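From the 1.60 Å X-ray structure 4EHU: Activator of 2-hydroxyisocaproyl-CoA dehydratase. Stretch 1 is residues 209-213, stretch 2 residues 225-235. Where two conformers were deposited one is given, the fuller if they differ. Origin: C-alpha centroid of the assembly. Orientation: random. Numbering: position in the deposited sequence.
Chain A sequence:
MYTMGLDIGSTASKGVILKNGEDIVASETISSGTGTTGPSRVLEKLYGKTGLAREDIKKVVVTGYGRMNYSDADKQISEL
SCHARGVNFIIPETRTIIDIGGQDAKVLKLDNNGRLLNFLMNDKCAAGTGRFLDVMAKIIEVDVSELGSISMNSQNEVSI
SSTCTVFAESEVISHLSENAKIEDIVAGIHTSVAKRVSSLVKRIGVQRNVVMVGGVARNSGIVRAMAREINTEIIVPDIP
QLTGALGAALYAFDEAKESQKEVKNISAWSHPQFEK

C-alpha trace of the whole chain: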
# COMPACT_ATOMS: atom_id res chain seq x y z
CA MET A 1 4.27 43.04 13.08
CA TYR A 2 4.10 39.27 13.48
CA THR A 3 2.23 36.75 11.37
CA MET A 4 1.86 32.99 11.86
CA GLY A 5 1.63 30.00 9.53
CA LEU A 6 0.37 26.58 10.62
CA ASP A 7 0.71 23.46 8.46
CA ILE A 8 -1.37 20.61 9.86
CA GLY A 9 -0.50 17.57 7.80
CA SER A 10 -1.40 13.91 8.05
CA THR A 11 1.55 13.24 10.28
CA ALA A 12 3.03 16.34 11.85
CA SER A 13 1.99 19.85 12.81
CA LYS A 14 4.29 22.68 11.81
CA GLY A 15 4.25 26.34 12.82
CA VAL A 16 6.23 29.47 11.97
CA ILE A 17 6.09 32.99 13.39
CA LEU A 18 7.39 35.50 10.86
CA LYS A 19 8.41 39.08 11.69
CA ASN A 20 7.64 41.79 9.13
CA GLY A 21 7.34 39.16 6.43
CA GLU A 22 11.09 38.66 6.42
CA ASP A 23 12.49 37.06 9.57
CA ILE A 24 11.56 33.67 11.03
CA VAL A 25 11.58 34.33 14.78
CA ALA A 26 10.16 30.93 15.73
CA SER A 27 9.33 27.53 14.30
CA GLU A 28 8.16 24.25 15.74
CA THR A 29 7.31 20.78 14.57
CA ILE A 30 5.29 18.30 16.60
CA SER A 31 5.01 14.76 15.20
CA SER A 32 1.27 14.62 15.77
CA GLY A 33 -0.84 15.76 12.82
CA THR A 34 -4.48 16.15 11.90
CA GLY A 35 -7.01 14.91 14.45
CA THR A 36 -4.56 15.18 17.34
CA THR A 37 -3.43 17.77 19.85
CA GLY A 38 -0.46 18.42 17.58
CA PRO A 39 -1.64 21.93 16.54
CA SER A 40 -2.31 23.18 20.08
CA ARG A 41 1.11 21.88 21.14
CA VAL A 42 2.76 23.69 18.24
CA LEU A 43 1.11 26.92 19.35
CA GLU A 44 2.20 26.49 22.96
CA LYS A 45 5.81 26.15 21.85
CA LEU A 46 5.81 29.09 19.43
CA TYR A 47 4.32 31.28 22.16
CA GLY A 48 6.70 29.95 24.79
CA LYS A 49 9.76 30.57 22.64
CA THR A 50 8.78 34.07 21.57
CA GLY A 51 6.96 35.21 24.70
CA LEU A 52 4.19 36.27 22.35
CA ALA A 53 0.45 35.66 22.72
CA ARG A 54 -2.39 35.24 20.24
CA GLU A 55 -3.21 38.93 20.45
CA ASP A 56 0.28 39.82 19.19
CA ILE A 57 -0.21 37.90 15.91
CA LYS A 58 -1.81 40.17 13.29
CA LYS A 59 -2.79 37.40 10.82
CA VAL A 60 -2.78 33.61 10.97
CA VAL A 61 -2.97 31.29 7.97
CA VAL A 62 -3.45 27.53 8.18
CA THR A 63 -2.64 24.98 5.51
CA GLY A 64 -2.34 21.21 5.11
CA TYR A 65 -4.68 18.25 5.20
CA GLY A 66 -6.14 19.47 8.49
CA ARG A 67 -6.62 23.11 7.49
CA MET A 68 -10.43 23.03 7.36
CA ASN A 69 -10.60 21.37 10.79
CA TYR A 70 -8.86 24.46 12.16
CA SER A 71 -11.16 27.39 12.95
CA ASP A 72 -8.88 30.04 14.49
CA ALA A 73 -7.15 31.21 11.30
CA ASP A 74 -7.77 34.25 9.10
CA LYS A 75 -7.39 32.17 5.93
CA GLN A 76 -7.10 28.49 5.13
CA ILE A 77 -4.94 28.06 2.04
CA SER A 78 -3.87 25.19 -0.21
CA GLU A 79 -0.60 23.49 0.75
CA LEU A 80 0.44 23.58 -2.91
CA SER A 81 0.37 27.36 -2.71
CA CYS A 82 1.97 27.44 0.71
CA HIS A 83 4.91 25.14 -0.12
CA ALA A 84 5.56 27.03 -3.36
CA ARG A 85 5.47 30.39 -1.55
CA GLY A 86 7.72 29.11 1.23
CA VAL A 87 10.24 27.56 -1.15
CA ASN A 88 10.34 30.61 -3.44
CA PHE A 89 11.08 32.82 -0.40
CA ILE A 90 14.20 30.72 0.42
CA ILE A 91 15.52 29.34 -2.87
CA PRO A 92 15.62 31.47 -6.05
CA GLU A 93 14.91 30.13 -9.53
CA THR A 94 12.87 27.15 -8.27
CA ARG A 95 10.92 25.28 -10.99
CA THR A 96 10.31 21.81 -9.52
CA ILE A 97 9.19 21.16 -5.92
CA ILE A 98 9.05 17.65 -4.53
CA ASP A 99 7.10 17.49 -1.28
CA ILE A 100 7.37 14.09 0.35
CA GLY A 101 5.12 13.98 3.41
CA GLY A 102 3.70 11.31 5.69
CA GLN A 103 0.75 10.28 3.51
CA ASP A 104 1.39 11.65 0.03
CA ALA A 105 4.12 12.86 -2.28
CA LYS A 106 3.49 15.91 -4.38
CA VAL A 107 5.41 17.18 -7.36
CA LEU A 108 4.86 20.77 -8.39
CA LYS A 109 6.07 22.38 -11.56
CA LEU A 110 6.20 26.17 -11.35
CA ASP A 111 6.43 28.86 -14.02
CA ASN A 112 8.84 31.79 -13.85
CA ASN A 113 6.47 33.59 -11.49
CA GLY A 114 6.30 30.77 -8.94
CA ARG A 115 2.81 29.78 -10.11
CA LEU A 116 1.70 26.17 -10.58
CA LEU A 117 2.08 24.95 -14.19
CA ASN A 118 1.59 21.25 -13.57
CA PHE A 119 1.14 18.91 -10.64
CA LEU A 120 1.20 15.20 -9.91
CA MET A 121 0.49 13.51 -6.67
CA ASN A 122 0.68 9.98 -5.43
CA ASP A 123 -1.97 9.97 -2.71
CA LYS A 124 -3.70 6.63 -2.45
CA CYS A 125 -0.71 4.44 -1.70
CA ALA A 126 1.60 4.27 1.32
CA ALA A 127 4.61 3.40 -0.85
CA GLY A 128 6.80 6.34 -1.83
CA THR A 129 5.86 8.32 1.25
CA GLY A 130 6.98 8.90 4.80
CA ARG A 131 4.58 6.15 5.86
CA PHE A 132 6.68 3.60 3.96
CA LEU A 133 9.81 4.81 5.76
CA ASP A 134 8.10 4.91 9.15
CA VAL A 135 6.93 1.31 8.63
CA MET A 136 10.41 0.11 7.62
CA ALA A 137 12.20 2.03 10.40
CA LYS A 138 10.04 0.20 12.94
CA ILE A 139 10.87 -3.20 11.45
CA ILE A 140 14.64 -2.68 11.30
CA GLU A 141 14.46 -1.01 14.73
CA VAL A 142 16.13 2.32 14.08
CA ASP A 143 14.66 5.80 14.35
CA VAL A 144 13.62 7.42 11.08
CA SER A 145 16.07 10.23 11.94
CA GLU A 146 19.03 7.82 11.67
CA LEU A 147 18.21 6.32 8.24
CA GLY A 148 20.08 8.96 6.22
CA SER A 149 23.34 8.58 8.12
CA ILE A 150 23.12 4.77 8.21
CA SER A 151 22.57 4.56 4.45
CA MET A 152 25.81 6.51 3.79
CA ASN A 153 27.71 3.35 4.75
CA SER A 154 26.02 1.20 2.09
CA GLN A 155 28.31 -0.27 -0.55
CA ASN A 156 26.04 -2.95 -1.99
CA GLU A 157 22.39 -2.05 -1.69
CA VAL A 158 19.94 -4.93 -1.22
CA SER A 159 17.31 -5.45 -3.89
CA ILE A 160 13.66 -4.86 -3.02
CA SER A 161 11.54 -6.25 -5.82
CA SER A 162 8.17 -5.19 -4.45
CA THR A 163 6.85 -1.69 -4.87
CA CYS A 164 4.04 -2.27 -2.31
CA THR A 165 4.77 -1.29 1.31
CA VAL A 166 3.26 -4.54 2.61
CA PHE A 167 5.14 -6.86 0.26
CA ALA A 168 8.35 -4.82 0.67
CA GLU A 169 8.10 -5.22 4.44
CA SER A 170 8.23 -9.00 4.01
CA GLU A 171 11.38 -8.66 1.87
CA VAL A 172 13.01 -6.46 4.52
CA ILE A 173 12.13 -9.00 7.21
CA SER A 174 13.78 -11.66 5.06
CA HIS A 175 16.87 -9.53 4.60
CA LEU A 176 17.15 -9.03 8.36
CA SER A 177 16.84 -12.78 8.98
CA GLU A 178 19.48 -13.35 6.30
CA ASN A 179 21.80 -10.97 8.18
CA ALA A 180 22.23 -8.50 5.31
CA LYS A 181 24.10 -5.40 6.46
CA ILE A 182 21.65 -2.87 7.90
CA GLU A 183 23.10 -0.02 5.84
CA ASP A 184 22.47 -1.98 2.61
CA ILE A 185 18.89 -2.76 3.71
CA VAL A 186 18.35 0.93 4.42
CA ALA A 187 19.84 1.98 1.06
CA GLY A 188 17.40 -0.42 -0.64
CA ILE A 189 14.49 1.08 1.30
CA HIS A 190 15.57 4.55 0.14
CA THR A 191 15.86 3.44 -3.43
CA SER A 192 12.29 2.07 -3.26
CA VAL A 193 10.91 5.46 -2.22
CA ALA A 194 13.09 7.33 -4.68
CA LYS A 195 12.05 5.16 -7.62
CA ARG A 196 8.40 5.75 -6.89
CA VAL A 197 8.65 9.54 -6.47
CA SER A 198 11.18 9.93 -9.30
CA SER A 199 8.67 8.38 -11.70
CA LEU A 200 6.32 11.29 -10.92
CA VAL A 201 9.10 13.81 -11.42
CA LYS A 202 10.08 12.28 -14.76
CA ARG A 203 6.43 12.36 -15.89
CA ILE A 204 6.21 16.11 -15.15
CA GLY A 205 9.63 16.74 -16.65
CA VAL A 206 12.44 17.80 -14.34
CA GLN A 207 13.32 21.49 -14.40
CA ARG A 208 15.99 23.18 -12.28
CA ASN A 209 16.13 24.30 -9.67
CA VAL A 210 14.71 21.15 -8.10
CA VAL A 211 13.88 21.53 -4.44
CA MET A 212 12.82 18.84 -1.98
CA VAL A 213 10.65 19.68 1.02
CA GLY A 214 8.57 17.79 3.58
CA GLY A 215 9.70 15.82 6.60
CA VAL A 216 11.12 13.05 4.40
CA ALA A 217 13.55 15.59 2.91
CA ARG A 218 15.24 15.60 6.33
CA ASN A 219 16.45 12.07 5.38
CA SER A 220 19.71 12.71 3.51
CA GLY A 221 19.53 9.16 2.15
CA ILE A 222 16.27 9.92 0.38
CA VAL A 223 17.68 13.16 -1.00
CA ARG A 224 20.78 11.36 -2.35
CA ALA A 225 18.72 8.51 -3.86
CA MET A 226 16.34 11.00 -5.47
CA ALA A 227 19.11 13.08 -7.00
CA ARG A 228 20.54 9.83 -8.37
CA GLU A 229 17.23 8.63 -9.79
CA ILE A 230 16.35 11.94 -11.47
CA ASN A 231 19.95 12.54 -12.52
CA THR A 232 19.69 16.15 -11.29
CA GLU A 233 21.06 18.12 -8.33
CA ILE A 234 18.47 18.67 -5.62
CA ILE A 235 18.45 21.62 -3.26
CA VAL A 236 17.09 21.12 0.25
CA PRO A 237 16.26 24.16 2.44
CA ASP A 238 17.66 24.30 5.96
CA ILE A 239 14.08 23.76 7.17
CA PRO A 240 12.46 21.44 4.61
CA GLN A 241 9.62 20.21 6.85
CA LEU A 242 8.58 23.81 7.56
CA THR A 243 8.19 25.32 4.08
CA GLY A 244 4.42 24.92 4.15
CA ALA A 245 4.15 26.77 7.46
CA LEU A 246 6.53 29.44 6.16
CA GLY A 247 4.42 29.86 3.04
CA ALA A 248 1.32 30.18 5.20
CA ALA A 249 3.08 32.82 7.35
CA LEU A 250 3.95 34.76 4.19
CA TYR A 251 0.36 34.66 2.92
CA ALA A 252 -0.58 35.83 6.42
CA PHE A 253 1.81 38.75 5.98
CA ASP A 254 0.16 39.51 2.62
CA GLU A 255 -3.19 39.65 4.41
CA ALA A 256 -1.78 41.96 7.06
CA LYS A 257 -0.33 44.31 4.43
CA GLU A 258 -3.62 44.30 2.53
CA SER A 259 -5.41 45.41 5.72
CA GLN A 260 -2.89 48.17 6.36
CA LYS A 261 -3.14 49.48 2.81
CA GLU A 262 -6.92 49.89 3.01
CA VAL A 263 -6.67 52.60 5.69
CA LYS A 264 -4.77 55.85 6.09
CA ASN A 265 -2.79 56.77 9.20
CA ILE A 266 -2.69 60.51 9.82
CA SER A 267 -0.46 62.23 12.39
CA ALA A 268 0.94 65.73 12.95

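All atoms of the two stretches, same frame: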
# COMPACT_ATOMS: atom_id res chain seq x y z
N ASN A 209 15.55 25.06 -10.77
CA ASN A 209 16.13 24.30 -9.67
C ASN A 209 15.10 23.34 -9.11
O ASN A 209 13.91 23.67 -9.06
CB ASN A 209 16.56 25.24 -8.55
CG ASN A 209 17.82 26.02 -8.89
OD1 ASN A 209 18.74 25.49 -9.51
ND2 ASN A 209 17.86 27.28 -8.48
N VAL A 210 15.57 22.17 -8.69
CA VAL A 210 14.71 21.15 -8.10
C VAL A 210 14.91 21.23 -6.60
O VAL A 210 16.05 21.17 -6.11
CB VAL A 210 15.10 19.74 -8.59
CG1 VAL A 210 14.21 18.69 -7.95
CG2 VAL A 210 15.02 19.68 -10.11
N VAL A 211 13.81 21.39 -5.87
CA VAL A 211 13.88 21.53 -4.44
C VAL A 211 13.05 20.45 -3.77
O VAL A 211 11.91 20.22 -4.17
CB VAL A 211 13.35 22.90 -3.99
CG1 VAL A 211 13.29 22.99 -2.45
CG2 VAL A 211 14.23 24.03 -4.59
N MET A 212 13.61 19.79 -2.77
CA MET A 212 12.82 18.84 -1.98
C MET A 212 12.44 19.44 -0.62
O MET A 212 13.26 20.06 0.06
CB MET A 212 13.54 17.51 -1.76
CG MET A 212 12.62 16.45 -1.13
SD MET A 212 13.39 14.85 -0.85
CE MET A 212 14.00 14.59 -2.52
N VAL A 213 11.19 19.23 -0.25
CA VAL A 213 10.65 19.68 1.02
C VAL A 213 9.81 18.55 1.64
O VAL A 213 9.68 17.45 1.07
CB VAL A 213 9.75 20.92 0.82
CG1 VAL A 213 10.57 22.01 0.16
CG2 VAL A 213 8.51 20.57 -0.01
N ALA A 225 19.31 9.49 -2.95
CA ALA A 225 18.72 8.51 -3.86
C ALA A 225 17.87 9.22 -4.91
O ALA A 225 17.88 8.83 -6.09
CB ALA A 225 17.88 7.52 -3.08
N MET A 226 17.11 10.24 -4.50
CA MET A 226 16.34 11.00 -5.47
C MET A 226 17.20 11.69 -6.50
O MET A 226 16.89 11.64 -7.69
CB MET A 226 15.47 12.06 -4.78
CG MET A 226 14.25 11.43 -4.17
SD MET A 226 13.00 10.90 -5.41
CE MET A 226 12.60 12.41 -6.25
N ALA A 227 18.27 12.34 -6.07
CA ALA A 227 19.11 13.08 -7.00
C ALA A 227 19.71 12.09 -8.00
O ALA A 227 19.86 12.40 -9.17
CB ALA A 227 20.20 13.83 -6.26
N ARG A 228 20.03 10.89 -7.51
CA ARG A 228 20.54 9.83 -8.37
C ARG A 228 19.47 9.43 -9.41
O ARG A 228 19.75 9.38 -10.61
CB ARG A 228 20.96 8.62 -7.53
CG ARG A 228 21.52 7.45 -8.35
CD ARG A 228 21.65 6.20 -7.48
NE ARG A 228 20.32 5.67 -7.16
CZ ARG A 228 19.92 5.28 -5.95
NH1 ARG A 228 20.75 5.33 -4.92
NH2 ARG A 228 18.66 4.85 -5.77
N GLU A 229 18.26 9.17 -8.93
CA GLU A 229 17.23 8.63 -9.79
C GLU A 229 16.79 9.65 -10.83
O GLU A 229 16.48 9.26 -11.97
CB GLU A 229 16.03 8.13 -8.99
CG GLU A 229 16.32 6.91 -8.14
CD GLU A 229 16.72 5.69 -8.96
OE1 GLU A 229 16.21 5.51 -10.09
OE2 GLU A 229 17.55 4.89 -8.44
N ILE A 230 16.74 10.93 -10.47
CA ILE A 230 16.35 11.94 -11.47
C ILE A 230 17.53 12.53 -12.19
O ILE A 230 17.36 13.37 -13.08
CB ILE A 230 15.46 13.06 -10.86
CG1 ILE A 230 16.29 13.97 -9.95
CG2 ILE A 230 14.28 12.44 -10.13
CD1 ILE A 230 15.45 15.20 -9.41
N ASN A 231 18.73 12.09 -11.84
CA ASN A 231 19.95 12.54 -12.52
C ASN A 231 20.06 14.07 -12.53
O ASN A 231 20.47 14.67 -13.52
CB ASN A 231 19.97 12.01 -13.97
CG ASN A 231 21.34 12.16 -14.63
OD1 ASN A 231 22.38 12.14 -13.97
ND2 ASN A 231 21.34 12.32 -15.95
N THR A 232 19.69 14.69 -11.42
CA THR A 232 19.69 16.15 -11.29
C THR A 232 20.06 16.50 -9.86
O THR A 232 19.67 15.78 -8.94
CB THR A 232 18.28 16.72 -11.60
OG1 THR A 232 17.84 16.22 -12.87
CG2 THR A 232 18.28 18.22 -11.62
N GLU A 233 20.79 17.60 -9.68
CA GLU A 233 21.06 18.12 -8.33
C GLU A 233 19.75 18.52 -7.68
O GLU A 233 18.85 19.05 -8.35
CB GLU A 233 21.98 19.34 -8.37
CG GLU A 233 23.39 19.03 -8.84
CD GLU A 233 24.42 20.01 -8.31
OE1 GLU A 233 24.01 21.06 -7.77
OE2 GLU A 233 25.63 19.73 -8.41
N ILE A 234 19.63 18.26 -6.38
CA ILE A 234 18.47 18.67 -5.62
C ILE A 234 18.89 19.57 -4.48
O ILE A 234 19.85 19.27 -3.75
CB ILE A 234 17.74 17.45 -5.04
CG1 ILE A 234 17.21 16.60 -6.19
CG2 ILE A 234 16.57 17.90 -4.13
CD1 ILE A 234 16.46 15.35 -5.72
N ILE A 235 18.19 20.69 -4.33
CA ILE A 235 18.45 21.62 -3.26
C ILE A 235 17.47 21.32 -2.14
O ILE A 235 16.29 21.08 -2.40
CB ILE A 235 18.27 23.07 -3.72
CG1 ILE A 235 19.27 23.39 -4.84
CG2 ILE A 235 18.43 24.04 -2.55
CD1 ILE A 235 19.00 24.73 -5.54
O HOH W 1 18.29 21.58 -9.21

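The two stretches meet as neighbouring parallel strands whose short backbone pairing is extended on one side by an apolar cluster reaching back to the helix that precedes the second strand. The strand 210-213 runs alongside residues 234-235, with Val 211 in register with Ile 235 at a CA-CA distance of 4.7 Å. Ile 235 straddles the bonding: its N donates to Val 210 O (2.8 Å, nearly linear at 176°), and its O accepts from Met 212 N (3.0 Å). Using both backbone polar groups of one residue to bond the residues before and after its partner is the usual parallel pattern. Each acceptor also receives a CA-H...O contact, from Ile 234 CA to Val 210 O (3.5 Å) and from Val 211 CA to Ile 235 O (3.2 Å). Where the chains begin to diverge, a water takes over: it accepts from Val 210 N (2.8 Å) and donates to Glu 233 O (2.7 Å), satisfying two backbone groups that do not bond directly.

Side chains alternate across the sheet. On the face carrying Val 210 and Ile 234, Val 210 CG1 lies 4.1 Å from Ile 234 CG1 and 4.0 Å from Ile 230 CD1, while Val 210 CG2 approaches Thr 232 CG2 at 3.9 Å, so the branched valine fills the space between strand, turn and helix. Ile 234 CG2 also packs on Met 212 CB (3.9 Å). Met 212, extended through chi1 and chi2, then carries CE to within 3.6 Å of Met 226 CG on the helix. On the other face, Val 211 CG2 meets Ile 235 CB at 4.2 Å, and Ile 235 CD1 reaches Asn 209 CG at 3.8 Å.

After the helix, Asn 231 adopts positive phi in a Schellman motif, and Thr 232 OG1 donates to Ile 230 O (2.9 Å), bracing the turn that leads into the second strand.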